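Local coordinates for SusD superfamily protein (Parabacteroides distasonis, PDB 3OTN) that probably binds carbohydrate or another nutrient at the outer membrane for uptake by the cell, at residues E293-E296 with K300-E303; E369-V372 with P378-Q381; Q388-A393 with W411-F416; A396-K399 with A405-E408. One frame throughout, in Å; residues are numbered along the deposited sequence.

Contact 1: residues E293-E296 with K300-E303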
loop_
_atom_site.group_PDB
_atom_site.type_symbol
_atom_site.label_atom_id
_atom_site.label_comp_id
_atom_site.label_asym_id
_atom_site.label_seq_id
_atom_site.Cartn_x
_atom_site.Cartn_y
_atom_site.Cartn_z
ATOM N N GLU A 293 18.127 -8.609 -9.821
ATOM C CA GLU A 293 18.743 -9.768 -10.475
ATOM C C GLU A 293 18.071 -11.106 -10.096
ATOM O O GLU A 293 18.449 -12.121 -10.639
ATOM C CB GLU A 293 20.258 -9.758 -10.225
ATOM C CG GLU A 293 20.853 -8.502 -10.914
ATOM C CD GLU A 293 22.342 -8.316 -10.792
ATOM O OE1 GLU A 293 22.983 -9.073 -10.038
ATOM O OE2 GLU A 293 22.851 -7.397 -11.489
ATOM N N SER A 294 17.080 -11.081 -9.184
ATOM C CA SER A 294 16.312 -12.280 -8.774
ATOM C C SER A 294 15.141 -12.654 -9.681
ATOM O O SER A 294 14.586 -13.745 -9.541
ATOM C CB SER A 294 15.775 -12.124 -7.338
ATOM O OG SER A 294 14.677 -11.238 -7.221
ATOM N N PHE A 295 14.729 -11.737 -10.558
ATOM C CA PHE A 295 13.656 -11.997 -11.511
ATOM C C PHE A 295 14.086 -13.089 -12.492
ATOM O O PHE A 295 15.250 -13.192 -12.828
ATOM C CB PHE A 295 13.299 -10.752 -12.330
ATOM C CG PHE A 295 12.497 -9.720 -11.582
ATOM C CD1 PHE A 295 13.068 -8.985 -10.550
ATOM C CD2 PHE A 295 11.197 -9.401 -11.991
ATOM C CE1 PHE A 295 12.344 -8.008 -9.890
ATOM C CE2 PHE A 295 10.467 -8.424 -11.334
ATOM C CZ PHE A 295 11.036 -7.724 -10.291
ATOM N N GLU A 296 13.110 -13.848 -12.970
ATOM C CA GLU A 296 13.321 -14.910 -13.928
ATOM C C GLU A 296 14.003 -14.344 -15.192
ATOM O O GLU A 296 13.761 -13.182 -15.587
ATOM C CB GLU A 296 11.964 -15.547 -14.247
ATOM C CG GLU A 296 12.001 -16.981 -14.791
ATOM C CD GLU A 296 10.609 -17.597 -14.867
ATOM O OE1 GLU A 296 9.746 -17.310 -13.987
ATOM O OE2 GLU A 296 10.372 -18.384 -15.808
ATOM N N LYS A 300 9.893 -9.558 -18.790
ATOM C CA LYS A 300 9.651 -8.211 -19.295
ATOM C C LYS A 300 9.860 -7.121 -18.230
ATOM O O LYS A 300 10.311 -6.024 -18.555
ATOM C CB LYS A 300 8.259 -8.090 -19.895
ATOM C CG LYS A 300 7.966 -6.746 -20.531
ATOM C CD LYS A 300 6.656 -6.766 -21.321
ATOM C CE LYS A 300 6.336 -5.419 -21.967
ATOM N NZ LYS A 300 5.139 -5.485 -22.809
ATOM N N ARG A 301 9.538 -7.413 -16.968
ATOM C CA ARG A 301 9.629 -6.408 -15.908
ATOM C C ARG A 301 11.044 -5.872 -15.693
ATOM O O ARG A 301 11.207 -4.712 -15.257
ATOM C CB ARG A 301 9.038 -6.955 -14.596
ATOM C CG ARG A 301 7.498 -7.143 -14.707
ATOM C CD ARG A 301 6.838 -8.038 -13.682
ATOM N NE ARG A 301 7.280 -9.430 -13.707
ATOM C CZ ARG A 301 6.605 -10.447 -13.164
ATOM N NH1 ARG A 301 5.458 -10.250 -12.496
ATOM N NH2 ARG A 301 7.102 -11.675 -13.253
ATOM N N THR A 302 12.057 -6.692 -16.015
ATOM C CA THR A 302 13.458 -6.268 -15.890
ATOM C C THR A 302 14.067 -5.743 -17.205
ATOM O O THR A 302 15.265 -5.454 -17.268
ATOM C CB THR A 302 14.337 -7.408 -15.299
ATOM O OG1 THR A 302 14.143 -8.589 -16.088
ATOM C CG2 THR A 302 13.940 -7.660 -13.842
ATOM N N GLU A 303 13.259 -5.588 -18.244
ATOM C CA GLU A 303 13.743 -4.940 -19.466
ATOM C C GLU A 303 13.811 -3.436 -19.221
ATOM O O GLU A 303 13.025 -2.877 -18.429
ATOM C CB GLU A 303 12.859 -5.259 -20.665
ATOM C CG GLU A 303 12.860 -6.740 -21.007
ATOM C CD GLU A 303 11.973 -7.088 -22.200
ATOM O OE1 GLU A 303 11.353 -6.179 -22.800
ATOM O OE2 GLU A 303 11.900 -8.293 -22.520
HETATM O O HOH W 1 15.341 -10.909 -15.347
#
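The methyl CG2 of T302 lies over one face of the F295 ring, 3.8 Å from the ring centroid and 28° off its normal, which meets the geometry of a CH-pi contact. It is offset toward the rim, and its closest ring atom is CG of F295 at 3.4 Å. The T302 methyl stands anti to its own carbonyl carbon (chi1 53° for OG1), and this turns CG2 to the ring. R301 adds apolar contact from its base: its CB is 3.9 Å from CE2 of F295, and the guanidinium and ring planes are 73° apart, so the two groups are not stacked. An alanine in place of the phenylalanine is likely to leave the T302 methyl and the R301 CB without the surface they rest on, opening a gap beside F416.

Both segments belong to one loop of the SusD-family region, between helix 289-292 and strand 308-312, which folds back on itself against helix 403-418, where F295 meets F416. A short 3-10 turn at 300-302 presents R301 and T302 to the ring. Polar linkage is indirect: one water is hydrogen-bonded to E296 O at 2.8 Å and to T302 OG1 at 2.7 Å. R301 forms salt bridges to D299 and D417, and T302 OG1 also bonds to D299 O.

Contact 2: residues E369-V372 with P378-Q381; sequences EAQV and PNQQ. With EDO (1,2-ethanediol), chain S.
The side-chain amide of Q371 lies against that of N379 where helix 360-375 gives way to helix 380-392, in an alpha-helical hairpin, two consecutive helices joined by a short turn, within the RagB/SusD region. N379 occupies the N-cap position of the second helix, and its OD1 caps the backbone N of S382.

One hydrogen bond crosses between the segments: N379 N donates to Q371 OE1 over 3.0 Å, with a nearly straight N-H...O angle of 168°. The donor sits above the carbonyl plane, 40° out of it, rather than on a lone pair. S382 OG is a second partner of OE1, while NE2 of Q371 reaches T377 O and D375 OD2, so both ends of the amide are engaged and its rotation is probably fixed. In this way a residue of the first helix grips the connection and the opening turn of the next.

Stacking accompanies the bond. The two amide planes are 8° apart, and CD of Q371 is 3.4 Å from CG of N379. The bend in the Q371 chain at chi2 turns its amide flat against the asparagine, whose ND2 goes on to bond Y367 OH.

Apolar contact is slight: V372 CG2 approaches P378 CD at 4.2 Å, beside F406 of helix 403-418. Q381, which also touches I224 of helix 210-225, shares with Y360 a 1,2-ethanediol probably left from crystallisation; its NE2 donates to O1 of the diol at 2.9 Å.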
loop_
_atom_site.group_PDB
_atom_site.type_symbol
_atom_site.label_atom_id
_atom_site.label_comp_id
_atom_site.label_asym_id
_atom_site.label_seq_id
_atom_site.Cartn_x
_atom_site.Cartn_y
_atom_site.Cartn_z
ATOM N N GLU A 369 -4.084 -16.880 -3.700
ATOM C CA GLU A 369 -3.499 -17.219 -2.399
ATOM C C GLU A 369 -4.524 -17.784 -1.435
ATOM O O GLU A 369 -4.322 -18.844 -0.865
ATOM C CB GLU A 369 -2.740 -16.027 -1.788
ATOM C CG GLU A 369 -2.059 -16.402 -0.458
ATOM C CD GLU A 369 -1.069 -15.355 0.077
ATOM O OE1 GLU A 369 -0.880 -14.324 -0.563
ATOM O OE2 GLU A 369 -0.452 -15.611 1.136
ATOM N N ALA A 370 -5.631 -17.081 -1.257
ATOM C CA ALA A 370 -6.707 -17.545 -0.382
ATOM C C ALA A 370 -7.273 -18.900 -0.821
ATOM O O ALA A 370 -7.546 -19.779 0.021
ATOM C CB ALA A 370 -7.843 -16.494 -0.325
ATOM N N GLN A 371 -7.484 -19.045 -2.135
ATOM C CA GLN A 371 -8.100 -20.244 -2.707
ATOM C C GLN A 371 -7.223 -21.464 -2.463
ATOM O O GLN A 371 -7.721 -22.502 -1.988
ATOM C CB GLN A 371 -8.394 -20.070 -4.216
ATOM C CG GLN A 371 -9.155 -21.216 -4.841
ATOM C CD GLN A 371 -8.234 -22.319 -5.374
ATOM O OE1 GLN A 371 -7.280 -22.033 -6.087
ATOM N NE2 GLN A 371 -8.528 -23.569 -5.040
ATOM N N VAL A 372 -5.929 -21.350 -2.768
ATOM C CA VAL A 372 -5.037 -22.481 -2.557
ATOM C C VAL A 372 -4.893 -22.840 -1.063
ATOM O O VAL A 372 -4.776 -24.010 -0.717
ATOM C CB VAL A 372 -3.649 -22.325 -3.229
ATOM C CG1 VAL A 372 -2.771 -21.323 -2.494
ATOM C CG2 VAL A 372 -2.977 -23.689 -3.289
ATOM N N PRO A 378 -4.778 -25.721 -6.187
ATOM C CA PRO A 378 -5.262 -24.621 -6.999
ATOM C C PRO A 378 -6.401 -25.060 -7.919
ATOM O O PRO A 378 -6.348 -26.151 -8.472
ATOM C CB PRO A 378 -4.012 -24.206 -7.794
ATOM C CG PRO A 378 -3.255 -25.448 -7.932
ATOM C CD PRO A 378 -3.465 -26.186 -6.656
ATOM N N ASN A 379 -7.421 -24.221 -8.061
ATOM C CA ASN A 379 -8.465 -24.430 -9.075
ATOM C C ASN A 379 -8.080 -23.703 -10.382
ATOM O O ASN A 379 -7.047 -22.993 -10.451
ATOM C CB ASN A 379 -9.853 -24.030 -8.533
ATOM C CG ASN A 379 -10.025 -22.508 -8.295
ATOM O OD1 ASN A 379 -9.267 -21.673 -8.788
ATOM N ND2 ASN A 379 -11.064 -22.165 -7.551
ATOM N N GLN A 380 -8.908 -23.863 -11.421
ATOM C CA GLN A 380 -8.570 -23.324 -12.741
ATOM C C GLN A 380 -8.445 -21.801 -12.743
ATOM O O GLN A 380 -7.612 -21.265 -13.468
ATOM C CB GLN A 380 -9.561 -23.774 -13.827
ATOM C CG GLN A 380 -9.078 -23.495 -15.274
ATOM C CD GLN A 380 -7.790 -24.251 -15.604
ATOM O OE1 GLN A 380 -7.668 -25.451 -15.326
ATOM N NE2 GLN A 380 -6.825 -23.553 -16.181
ATOM N N GLN A 381 -9.268 -21.119 -11.938
ATOM C CA GLN A 381 -9.261 -19.657 -11.867
ATOM C C GLN A 381 -7.901 -19.160 -11.358
ATOM O O GLN A 381 -7.349 -18.217 -11.910
ATOM C CB GLN A 381 -10.394 -19.161 -10.958
ATOM C CG GLN A 381 -10.474 -17.641 -10.770
ATOM C CD GLN A 381 -10.693 -16.895 -12.066
ATOM O OE1 GLN A 381 -11.828 -16.607 -12.394
ATOM N NE2 GLN A 381 -9.608 -16.583 -12.820
HETATM C C1 EDO S . -9.760 -13.762 -14.527
HETATM O O1 EDO S . -9.303 -14.967 -15.153
HETATM C C2 EDO S . -8.827 -12.612 -14.886
HETATM O O2 EDO S . -9.578 -11.392 -14.940
#

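Contact 3: residues Q388-A393 with W411-F416. With EDO (1,2-ethanediol), chain S.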
loop_
_atom_site.group_PDB
_atom_site.type_symbol
_atom_site.label_atom_id
_atom_site.label_comp_id
_atom_site.label_asym_id
_atom_site.label_seq_id
_atom_site.Cartn_x
_atom_site.Cartn_y
_atom_site.Cartn_z
ATOM N N GLN A 388 -1.788 -15.563 -16.515
ATOM C CA GLN A 388 -2.048 -14.243 -17.105
ATOM C C GLN A 388 -0.970 -13.246 -16.667
ATOM O O GLN A 388 -0.444 -12.512 -17.485
ATOM C CB GLN A 388 -3.455 -13.739 -16.733
ATOM C CG GLN A 388 -4.608 -14.506 -17.423
ATOM C CD GLN A 388 -5.906 -14.492 -16.603
ATOM O OE1 GLN A 388 -5.997 -13.807 -15.574
ATOM N NE2 GLN A 388 -6.908 -15.265 -17.046
ATOM N N ILE A 389 -0.637 -13.246 -15.368
ATOM C CA ILE A 389 0.382 -12.338 -14.803
ATOM C C ILE A 389 1.753 -12.665 -15.352
ATOM O O ILE A 389 2.483 -11.784 -15.772
ATOM C CB ILE A 389 0.293 -12.269 -13.233
ATOM C CG1 ILE A 389 -1.082 -11.660 -12.850
ATOM C CG2 ILE A 389 1.459 -11.465 -12.634
ATOM C CD1 ILE A 389 -1.511 -11.921 -11.410
ATOM N N ARG A 390 2.069 -13.947 -15.427
ATOM C CA ARG A 390 3.297 -14.406 -16.044
ATOM C C ARG A 390 3.350 -14.057 -17.542
ATOM O O ARG A 390 4.375 -13.579 -18.013
ATOM C CB ARG A 390 3.488 -15.917 -15.810
ATOM C CG ARG A 390 3.880 -16.267 -14.359
ATOM C CD ARG A 390 3.938 -17.809 -14.148
ATOM N NE ARG A 390 4.935 -18.393 -15.019
ATOM C CZ ARG A 390 6.253 -18.458 -14.777
ATOM N NH1 ARG A 390 6.805 -18.040 -13.628
ATOM N NH2 ARG A 390 7.040 -18.976 -15.704
ATOM N N GLY A 391 2.242 -14.258 -18.261
ATOM C CA GLY A 391 2.157 -13.939 -19.710
ATOM C C GLY A 391 2.395 -12.465 -20.038
ATOM O O GLY A 391 3.097 -12.145 -20.983
ATOM N N ARG A 392 1.805 -11.568 -19.251
ATOM C CA ARG A 392 2.087 -10.154 -19.364
ATOM C C ARG A 392 3.594 -9.874 -19.180
ATOM O O ARG A 392 4.140 -9.010 -19.859
ATOM C CB ARG A 392 1.270 -9.383 -18.345
ATOM C CG ARG A 392 1.510 -7.891 -18.370
ATOM C CD ARG A 392 0.511 -7.177 -17.537
ATOM N NE ARG A 392 0.500 -7.546 -16.125
ATOM C CZ ARG A 392 -0.464 -7.185 -15.265
ATOM N NH1 ARG A 392 -1.491 -6.434 -15.664
ATOM N NH2 ARG A 392 -0.392 -7.545 -13.983
ATOM N N ALA A 393 4.254 -10.619 -18.285
ATOM C CA ALA A 393 5.713 -10.503 -18.096
ATOM C C ALA A 393 6.564 -11.256 -19.150
ATOM O O ALA A 393 7.783 -11.354 -18.996
ATOM C CB ALA A 393 6.100 -10.942 -16.678
ATOM N N TRP A 411 3.161 -16.102 -4.372
ATOM C CA TRP A 411 4.030 -15.205 -3.627
ATOM C C TRP A 411 5.056 -14.559 -4.563
ATOM O O TRP A 411 5.232 -13.336 -4.527
ATOM C CB TRP A 411 4.737 -15.912 -2.492
ATOM C CG TRP A 411 3.874 -16.274 -1.324
ATOM C CD1 TRP A 411 2.600 -15.810 -1.027
ATOM C CD2 TRP A 411 4.227 -17.160 -0.274
ATOM N NE1 TRP A 411 2.162 -16.371 0.142
ATOM C CE2 TRP A 411 3.129 -17.211 0.622
ATOM C CE3 TRP A 411 5.357 -17.944 -0.006
ATOM C CZ2 TRP A 411 3.150 -17.989 1.787
ATOM C CZ3 TRP A 411 5.374 -18.723 1.162
ATOM C CH2 TRP A 411 4.272 -18.743 2.029
ATOM N N ASP A 412 5.700 -15.364 -5.417
ATOM C CA ASP A 412 6.693 -14.830 -6.344
ATOM C C ASP A 412 6.100 -13.691 -7.186
ATOM O O ASP A 412 6.697 -12.587 -7.298
ATOM C CB ASP A 412 7.251 -15.905 -7.281
ATOM C CG ASP A 412 8.409 -16.722 -6.668
ATOM O OD1 ASP A 412 8.760 -16.587 -5.465
ATOM O OD2 ASP A 412 8.977 -17.530 -7.425
ATOM N N GLN A 413 4.934 -13.939 -7.776
ATOM C CA GLN A 413 4.315 -12.917 -8.596
ATOM C C GLN A 413 3.888 -11.689 -7.790
ATOM O O GLN A 413 3.887 -10.592 -8.329
ATOM C CB GLN A 413 3.177 -13.471 -9.465
ATOM C CG GLN A 413 3.627 -14.558 -10.437
ATOM C CD GLN A 413 4.846 -14.157 -11.245
ATOM O OE1 GLN A 413 4.961 -13.008 -11.656
ATOM N NE2 GLN A 413 5.760 -15.092 -11.467
ATOM N N ARG A 414 3.575 -11.860 -6.506
ATOM C CA ARG A 414 3.325 -10.731 -5.645
ATOM C C ARG A 414 4.597 -9.881 -5.503
ATOM O O ARG A 414 4.530 -8.654 -5.597
ATOM C CB ARG A 414 2.808 -11.165 -4.282
ATOM C CG ARG A 414 1.368 -11.720 -4.342
ATOM C CD ARG A 414 0.821 -11.983 -2.929
ATOM N NE ARG A 414 0.626 -10.705 -2.267
ATOM C CZ ARG A 414 -0.384 -9.884 -2.484
ATOM N NH1 ARG A 414 -1.386 -10.219 -3.286
ATOM N NH2 ARG A 414 -0.417 -8.722 -1.860
ATOM N N TYR A 415 5.737 -10.527 -5.240
ATOM C CA TYR A 415 6.991 -9.803 -5.121
ATOM C C TYR A 415 7.326 -9.111 -6.456
ATOM O O TYR A 415 7.616 -7.914 -6.497
ATOM C CB TYR A 415 8.156 -10.724 -4.753
ATOM C CG TYR A 415 8.320 -10.994 -3.256
ATOM C CD1 TYR A 415 7.385 -11.749 -2.546
ATOM C CD2 TYR A 415 9.443 -10.544 -2.572
ATOM C CE1 TYR A 415 7.560 -12.046 -1.187
ATOM C CE2 TYR A 415 9.623 -10.825 -1.231
ATOM C CZ TYR A 415 8.703 -11.577 -0.546
ATOM O OH TYR A 415 8.907 -11.815 0.782
ATOM N N PHE A 416 7.264 -9.874 -7.536
ATOM C CA PHE A 416 7.721 -9.386 -8.823
ATOM C C PHE A 416 6.802 -8.355 -9.458
ATOM O O PHE A 416 7.309 -7.401 -10.068
ATOM C CB PHE A 416 7.994 -10.516 -9.789
ATOM C CG PHE A 416 9.108 -11.479 -9.329
ATOM C CD1 PHE A 416 10.331 -11.000 -8.837
ATOM C CD2 PHE A 416 8.936 -12.837 -9.442
ATOM C CE1 PHE A 416 11.343 -11.898 -8.438
ATOM C CE2 PHE A 416 9.943 -13.739 -9.051
ATOM C CZ PHE A 416 11.143 -13.255 -8.555
HETATM C C1 EDO S . -9.760 -13.762 -14.527
HETATM O O1 EDO S . -9.303 -14.967 -15.153
HETATM C C2 EDO S . -8.827 -12.612 -14.886
HETATM O O2 EDO S . -9.578 -11.392 -14.940
#
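I389 and Q413 mark the closest backbone approach of two helical segments, their CA atoms 7.4 Å apart. The first segment is the last part of helix 380-392, whose helical phi/psi ends at A393; the second lies within helix 403-418. Bonds such as R392 N to Q388 O (3.0 Å) and F416 N to D412 O (2.8 Å) keep both backbones regular.

Q413 carries the contact. Folded back at chi2 (-50°), it sets its amide between two residues of the facing helix: OE1 lies 3.9 Å from CG2 of I389, and NE2 lies 3.6 Å from CG of R390. The amide stands almost perpendicular to the R390 guanidinium, with planes 88° apart. No hydrogen bond joins the segments here. This is a helix-helix interface within the C-terminal SusD-family region, and its polar groups are satisfied by other residues: Q413 NE2 bonds E409 and OE1 bonds R301, while R390 reaches A396 O and makes salt bridges to E409 and E296. A leucine in place of this glutamine would probably cost R301 and E409 one partner each, leaving R301 to D299 and D417 and E409 to R390. I389 also packs on L365 of helix 360-375. In one of its two conformers, Q388 NE2 donates to O1 of a 1,2-ethanediol at 3.1 Å.

Contact 4: residues A396-K399 with A405-E408; sequences APFK and AFLE
The far end of the F398 ring reaches helix 403-418 at A405 and F406. Its CE2 is 3.9 Å from CD1 of F406, and CD2 of F398 is 4.1 Å from that same CD1, so one corner of the F406 ring is the meeting point. The two aromatic side chains approach at a slant, and the evidence is for apolar side-chain contact rather than a defined ring stack. The F398 ring is carried out from the loop by an extended first torsion (chi1 180°), with CG opposite the backbone N; this reach lets CE2 also come within 4.1 Å of CA of F406. Its tip atom CZ meets the helix backbone as well, lying 3.8 Å from A405 O. No hydrogen bond crosses between the segments, and the contact is small, burying 108 Å² in all.

Helix 380-392 also binds the loop: F398 N is hydrogen-bonded to N387 OD1, and the F398 side chain touches R390. F406 packs on S382 and V386 of the same helix. The pair thus joins the loop to helix 403-418, while both residues also touch helix 380-392 and L407 turns to helix 360-375.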
loop_
_atom_site.group_PDB
_atom_site.type_symbol
_atom_site.label_atom_id
_atom_site.label_comp_id
_atom_site.label_asym_id
_atom_site.label_seq_id
_atom_site.Cartn_x
_atom_site.Cartn_y
_atom_site.Cartn_z
ATOM N N ALA A 396 6.703 -17.982 -19.821
ATOM C CA ALA A 396 5.923 -19.161 -20.151
ATOM C C ALA A 396 4.977 -19.533 -19.005
ATOM O O ALA A 396 5.206 -19.122 -17.843
ATOM C CB ALA A 396 6.872 -20.364 -20.496
ATOM N N PRO A 397 3.915 -20.313 -19.308
ATOM C CA PRO A 397 2.979 -20.671 -18.230
ATOM C C PRO A 397 3.631 -21.511 -17.142
ATOM O O PRO A 397 4.639 -22.152 -17.374
ATOM C CB PRO A 397 1.855 -21.453 -18.938
ATOM C CG PRO A 397 2.185 -21.471 -20.412
ATOM C CD PRO A 397 3.623 -21.041 -20.562
ATOM N N PHE A 398 3.070 -21.455 -15.943
ATOM C CA PHE A 398 3.621 -22.155 -14.796
ATOM C C PHE A 398 3.198 -23.643 -14.823
ATOM O O PHE A 398 2.008 -23.949 -14.883
ATOM C CB PHE A 398 3.123 -21.477 -13.530
ATOM C CG PHE A 398 3.611 -22.106 -12.268
ATOM C CD1 PHE A 398 4.941 -21.983 -11.888
ATOM C CD2 PHE A 398 2.732 -22.800 -11.441
ATOM C CE1 PHE A 398 5.408 -22.555 -10.696
ATOM C CE2 PHE A 398 3.181 -23.376 -10.258
ATOM C CZ PHE A 398 4.517 -23.248 -9.877
ATOM N N LYS A 399 4.190 -24.526 -14.791
ATOM C CA LYS A 399 4.012 -25.986 -14.621
ATOM C C LYS A 399 3.803 -26.371 -13.135
ATOM O O LYS A 399 4.772 -26.336 -12.347
ATOM C CB LYS A 399 5.267 -26.705 -15.155
ATOM C CG LYS A 399 6.616 -26.106 -14.656
ATOM N N ALA A 405 4.259 -25.538 -3.915
ATOM C CA ALA A 405 4.960 -24.890 -5.026
ATOM C C ALA A 405 4.069 -23.821 -5.677
ATOM O O ALA A 405 4.576 -22.768 -6.072
ATOM C CB ALA A 405 5.420 -25.885 -6.090
ATOM N N PHE A 406 2.766 -24.107 -5.815
ATOM C CA PHE A 406 1.829 -23.108 -6.357
ATOM C C PHE A 406 1.684 -21.884 -5.457
ATOM O O PHE A 406 1.685 -20.761 -5.948
ATOM C CB PHE A 406 0.454 -23.693 -6.676
ATOM C CG PHE A 406 -0.417 -22.754 -7.447
ATOM C CD1 PHE A 406 -0.364 -22.724 -8.829
ATOM C CD2 PHE A 406 -1.296 -21.896 -6.790
ATOM C CE1 PHE A 406 -1.161 -21.857 -9.540
ATOM C CE2 PHE A 406 -2.069 -21.011 -7.496
ATOM C CZ PHE A 406 -2.000 -20.988 -8.864
ATOM N N LEU A 407 1.553 -22.082 -4.150
ATOM C CA LEU A 407 1.518 -20.953 -3.229
ATOM C C LEU A 407 2.783 -20.088 -3.331
ATOM O O LEU A 407 2.707 -18.852 -3.324
ATOM C CB LEU A 407 1.299 -21.439 -1.806
ATOM C CG LEU A 407 1.175 -20.413 -0.683
ATOM C CD1 LEU A 407 0.162 -19.330 -1.020
ATOM C CD2 LEU A 407 0.816 -21.125 0.611
ATOM N N GLU A 408 3.948 -20.725 -3.458
ATOM C CA GLU A 408 5.181 -19.963 -3.550
ATOM C C GLU A 408 5.289 -19.196 -4.882
ATOM O O GLU A 408 5.889 -18.106 -4.927
ATOM C CB GLU A 408 6.394 -20.863 -3.277
ATOM C CG GLU A 408 6.402 -21.340 -1.830
ATOM C CD GLU A 408 7.661 -22.062 -1.398
ATOM O OE1 GLU A 408 8.628 -22.124 -2.176
ATOM O OE2 GLU A 408 7.670 -22.546 -0.242
#

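How the contacts relate
From the N-terminal side, contact 1 closes a short loop before strand 308-312. Contact 2 follows in series, closing the connection between helices 360-375 and 380-392. Contact 3 then spans the longer excursion from helix 380-392 to helix 403-418, and contact 4 is nested inside it, folding the connecting loop onto the later helix. Contacts 1 and 3 meet where K300 N approaches A393 O at 2.8 Å, a probable hydrogen bond. Contacts 2 and 3 are joined by E369 OE2 and W411 NE1, and contacts 2 and 4 by P378 packing on F406. Contacts 1 and 2, with centres about 25 Å apart, do not touch; the helices of contact 3 lie between them.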